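Hypothetical protein SPy0176 (Streptococcus pyogenes serotype M1, PDB 2OQT) probably serves as the IIA component of an ascorbate-specific phosphotransferase system, relaying phosphate for the coupled uptake and phosphorylation of ascorbate. Local coordinates at residues Glu144-Glu147 and Glu148-Ser152; Val40-Ala43 and Tyr44-Ile48. All coordinates share one frame; numbering follows the deposited sequence.

Interactions 1 and 2 are both local contacts at helix ends, one at the C-terminal end of helix 139-149 and the other at the N-terminal start of helix 42-55. They lie on opposite sides of the chain's centre, their own centres about 29 Å apart, and share no secondary-structure element. Each is only partly buried. In interaction 1 the buried side consists of Met145 and Val146, facing other helices, while the lysine and glutamates at the surface bring charge to the fraying end. Interaction 2 turns a valine and a tyrosine inward toward helix 23-36 and strand 97-105, so its inner part is apolar and aromatic, with small polar residues and an aspartate outside.

Interaction 1 (Glu144-Glu147 and Glu148-Ser152); sequences EMVE and ESKDS
Lys150 lays its aliphatic chain across the carboxylate end of Glu147, with CD and CE each 3.2 Å from Glu147 OE1. The ammonium group turns off at the last torsion (chi4 -64°), leaving Lys150 NZ 4.7 Å from Glu147 OE1, so no salt bridge joins the pair; NZ instead hydrogen-bonds to Asn3 OD1, while Glu147 OE2 pairs with Lys5. Closer to the backbone, Lys150 CG lies 3.5 Å from Val146 O. These contacts accompany the fraying of helix 139-149. Glu148 N still makes a regular helical bond to Glu144 O, but Ser149 N has only weak bonds, to Met145 O and Val146 O, and Lys150 N reaches back three residues to Glu147 O at 3.1 Å. Ser149 OG, placed beside its own backbone N (chi1 -56°), folds back to give Met145 O a hydrogen bond of 3.2 Å, tilted 27° from the carbonyl plane. Glu148 takes an extended course, its CB against Met145 O, and its OE2 forms a weak, long ion pair with Arg132. On the buried side, Val146 packs on Leu4 and Leu123, and Met145, present as selenomethionine, on Leu133 and Cys136.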
loop_
_atom_site.group_PDB
_atom_site.type_symbol
_atom_site.label_atom_id
_atom_site.label_comp_id
_atom_site.label_asym_id
_atom_site.label_seq_id
_atom_site.Cartn_x
_atom_site.Cartn_y
_atom_site.Cartn_z
ATOM N N GLU A 144 -1.821 -15.543 0.426
ATOM C CA GLU A 144 -0.953 -16.703 0.247
ATOM C C GLU A 144 0.414 -16.289 -0.272
ATOM O O GLU A 144 1.437 -16.851 0.138
ATOM C CB GLU A 144 -1.620 -17.789 -0.594
ATOM C CG GLU A 144 -2.360 -18.831 0.282
ATOM C CD GLU A 144 -3.657 -19.343 -0.353
ATOM O OE1 GLU A 144 -3.930 -18.970 -1.518
ATOM O OE2 GLU A 144 -4.403 -20.116 0.304
HETATM N N MSE A 145 0.422 -15.285 -1.143
HETATM C CA MSE A 145 1.667 -14.653 -1.551
HETATM C C MSE A 145 2.388 -14.037 -0.374
HETATM O O MSE A 145 3.602 -14.177 -0.285
HETATM C CB MSE A 145 1.429 -13.605 -2.614
HETATM C CG MSE A 145 0.898 -14.181 -3.876
HETATM SE SE MSE A 145 1.074 -12.925 -5.321
HETATM C CE MSE A 145 3.008 -12.552 -5.173
ATOM N N VAL A 146 1.650 -13.385 0.535
ATOM C CA VAL A 146 2.253 -12.750 1.716
ATOM C C VAL A 146 2.865 -13.750 2.707
ATOM O O VAL A 146 3.876 -13.438 3.338
ATOM C CB VAL A 146 1.273 -11.758 2.452
ATOM C CG1 VAL A 146 1.995 -10.958 3.548
ATOM C CG2 VAL A 146 0.631 -10.794 1.465
ATOM N N GLU A 147 2.269 -14.938 2.858
ATOM C CA GLU A 147 2.891 -15.983 3.697
ATOM C C GLU A 147 4.211 -16.451 3.066
ATOM O O GLU A 147 5.238 -16.609 3.738
ATOM C CB GLU A 147 1.951 -17.174 3.951
ATOM C CG GLU A 147 2.362 -18.056 5.126
ATOM C CD GLU A 147 1.880 -17.520 6.478
ATOM O OE1 GLU A 147 2.319 -16.425 6.915
ATOM O OE2 GLU A 147 1.052 -18.201 7.123
ATOM N N GLU A 148 4.169 -16.634 1.756
ATOM C CA GLU A 148 5.324 -16.993 0.985
ATOM C C GLU A 148 6.510 -16.020 1.179
ATOM O O GLU A 148 7.666 -16.413 1.007
ATOM C CB GLU A 148 4.874 -17.077 -0.462
ATOM C CG GLU A 148 5.853 -17.706 -1.419
ATOM C CD GLU A 148 5.296 -17.833 -2.823
ATOM O OE1 GLU A 148 6.105 -18.127 -3.734
ATOM O OE2 GLU A 148 4.066 -17.639 -3.020
ATOM N N SER A 149 6.206 -14.769 1.561
ATOM C CA SER A 149 7.180 -13.669 1.793
ATOM C C SER A 149 7.997 -13.856 3.039
ATOM O O SER A 149 9.172 -13.459 3.078
ATOM C CB SER A 149 6.477 -12.325 1.988
ATOM O OG SER A 149 5.653 -12.014 0.904
ATOM N N LYS A 150 7.361 -14.409 4.070
ATOM C CA LYS A 150 7.965 -14.516 5.399
ATOM C C LYS A 150 9.177 -15.476 5.484
ATOM O O LYS A 150 9.932 -15.441 6.459
ATOM C CB LYS A 150 6.907 -14.893 6.445
ATOM C CG LYS A 150 5.564 -14.184 6.288
ATOM C CD LYS A 150 4.706 -14.343 7.546
ATOM C CE LYS A 150 3.426 -13.493 7.493
ATOM N NZ LYS A 150 3.619 -11.982 7.450
ATOM N N ASP A 151 9.379 -16.305 4.461
ATOM C CA ASP A 151 10.396 -17.366 4.526
ATOM C C ASP A 151 11.342 -17.441 3.318
ATOM O O ASP A 151 10.919 -17.226 2.169
ATOM C CB ASP A 151 9.733 -18.733 4.783
ATOM C CG ASP A 151 8.357 -18.848 4.130
ATOM O OD1 ASP A 151 8.298 -18.840 2.874
ATOM O OD2 ASP A 151 7.344 -18.930 4.880
ATOM N N SER A 152 12.614 -17.759 3.603
ATOM C CA SER A 152 13.664 -17.992 2.583
ATOM C C SER A 152 13.950 -16.765 1.695
ATOM O O SER A 152 14.101 -15.638 2.186
ATOM C CB SER A 152 13.341 -19.247 1.727
ATOM O OG SER A 152 14.484 -19.745 1.039
#

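Interaction 2 (Val40-Ala43 and Tyr44-Ile48)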
loop_
_atom_site.group_PDB
_atom_site.type_symbol
_atom_site.label_atom_id
_atom_site.label_comp_id
_atom_site.label_asym_id
_atom_site.label_seq_id
_atom_site.Cartn_x
_atom_site.Cartn_y
_atom_site.Cartn_z
ATOM N N VAL A 40 -7.818 4.652 9.697
ATOM C CA VAL A 40 -7.525 6.051 9.401
ATOM C C VAL A 40 -8.771 6.839 8.973
ATOM O O VAL A 40 -9.824 6.282 8.681
ATOM C CB VAL A 40 -6.420 6.242 8.312
ATOM C CG1 VAL A 40 -5.216 5.360 8.587
ATOM C CG2 VAL A 40 -6.967 5.998 6.858
ATOM N N THR A 41 -8.569 8.142 8.871
ATOM C CA THR A 41 -9.553 9.143 8.580
ATOM C C THR A 41 -9.180 9.678 7.178
ATOM O O THR A 41 -8.071 9.432 6.667
ATOM C CB THR A 41 -9.455 10.196 9.744
ATOM O OG1 THR A 41 -10.222 9.734 10.884
ATOM C CG2 THR A 41 -9.905 11.573 9.376
ATOM N N SER A 42 -10.111 10.377 6.530
ATOM C CA SER A 42 -9.801 11.036 5.278
ATOM C C SER A 42 -8.592 11.966 5.440
ATOM O O SER A 42 -7.795 12.125 4.533
ATOM C CB SER A 42 -11.012 11.835 4.777
ATOM O OG SER A 42 -11.310 12.886 5.697
ATOM N N ALA A 43 -8.446 12.601 6.585
ATOM C CA ALA A 43 -7.376 13.569 6.716
ATOM C C ALA A 43 -6.009 12.895 6.414
ATOM O O ALA A 43 -5.004 13.590 6.182
ATOM C CB ALA A 43 -7.391 14.180 8.088
ATOM N N TYR A 44 -5.988 11.557 6.439
ATOM C CA TYR A 44 -4.805 10.776 6.074
ATOM C C TYR A 44 -4.607 10.783 4.578
ATOM O O TYR A 44 -3.528 11.019 4.127
ATOM C CB TYR A 44 -4.831 9.331 6.631
ATOM C CG TYR A 44 -3.468 8.660 6.570
ATOM C CD1 TYR A 44 -2.319 9.314 7.057
ATOM C CD2 TYR A 44 -3.297 7.388 5.983
ATOM C CE1 TYR A 44 -1.053 8.699 6.989
ATOM C CE2 TYR A 44 -2.011 6.780 5.900
ATOM C CZ TYR A 44 -0.917 7.434 6.408
ATOM O OH TYR A 44 0.329 6.861 6.346
ATOM N N TYR A 45 -5.640 10.532 3.798
ATOM C CA TYR A 45 -5.528 10.739 2.366
ATOM C C TYR A 45 -4.957 12.171 2.083
ATOM O O TYR A 45 -3.884 12.313 1.542
ATOM C CB TYR A 45 -6.888 10.469 1.710
ATOM C CG TYR A 45 -7.072 11.102 0.340
ATOM C CD1 TYR A 45 -6.426 10.585 -0.794
ATOM C CD2 TYR A 45 -7.865 12.231 0.186
ATOM C CE1 TYR A 45 -6.582 11.181 -2.081
ATOM C CE2 TYR A 45 -8.016 12.843 -1.092
ATOM C CZ TYR A 45 -7.377 12.307 -2.213
ATOM O OH TYR A 45 -7.551 12.918 -3.444
ATOM N N ASP A 46 -5.636 13.219 2.513
ATOM C CA ASP A 46 -5.104 14.573 2.438
ATOM C C ASP A 46 -3.625 14.706 2.781
ATOM O O ASP A 46 -2.860 15.357 2.064
ATOM C CB ASP A 46 -5.949 15.494 3.320
ATOM C CG ASP A 46 -7.398 15.477 2.907
ATOM O OD1 ASP A 46 -8.314 15.591 3.747
ATOM O OD2 ASP A 46 -7.617 15.284 1.717
ATOM N N ALA A 47 -3.210 14.075 3.869
ATOM C CA ALA A 47 -1.838 14.190 4.264
ATOM C C ALA A 47 -0.934 13.458 3.241
ATOM O O ALA A 47 0.196 13.832 3.001
ATOM C CB ALA A 47 -1.660 13.705 5.702
ATOM N N ILE A 48 -1.439 12.464 2.541
ATOM C CA ILE A 48 -0.562 11.822 1.561
ATOM C C ILE A 48 -0.363 12.738 0.337
ATOM O O ILE A 48 0.751 12.885 -0.186
ATOM C CB ILE A 48 -1.031 10.387 1.273
ATOM C CG1 ILE A 48 -0.836 9.556 2.576
ATOM C CG2 ILE A 48 -0.282 9.786 0.097
ATOM C CD1 ILE A 48 -1.242 8.073 2.561
#
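Val40 and Tyr44 make the tight, buried part of this contact: Val40 CG1 comes within 3.8 Å of Tyr44 CD2, meeting the ring obliquely, while Val40 CG2 lies near both CB and CD2 of the tyrosine. With CG opposite its backbone N (chi1 -165°), Tyr44 swings its ring inward beside the valine, and Ile48 CD1 covers one face from 3.7 Å above the plane, offset toward the rim. Tyr44 OH is hydrogen-bonded to Leu104 O and Ala70 N, and Val40 continues the packing onto Val31 and Leu34 of helix 23-36. The outer side is looser and more polar. Here the chain enters helix 42-55, whose first turns are closed by Asp46 N to Ser42 O at 3.2 Å and by Ala47 N to Ala43 O at 3.0 Å. Ser42 OG and Asp46 OD1 remain 4.5 Å apart, so the two side chains do not bond, and the residues are joined through the backbone of the helix turn. Tyr45 brings CB to 3.4 Å from Ser42 O. The chemistry implies that apolar contact and the tyrosine hydroxyl hold the inner side of the helix start against strand 97-105, a neighbouring loop and helix 23-36, whereas backbone bonding carries its outer side.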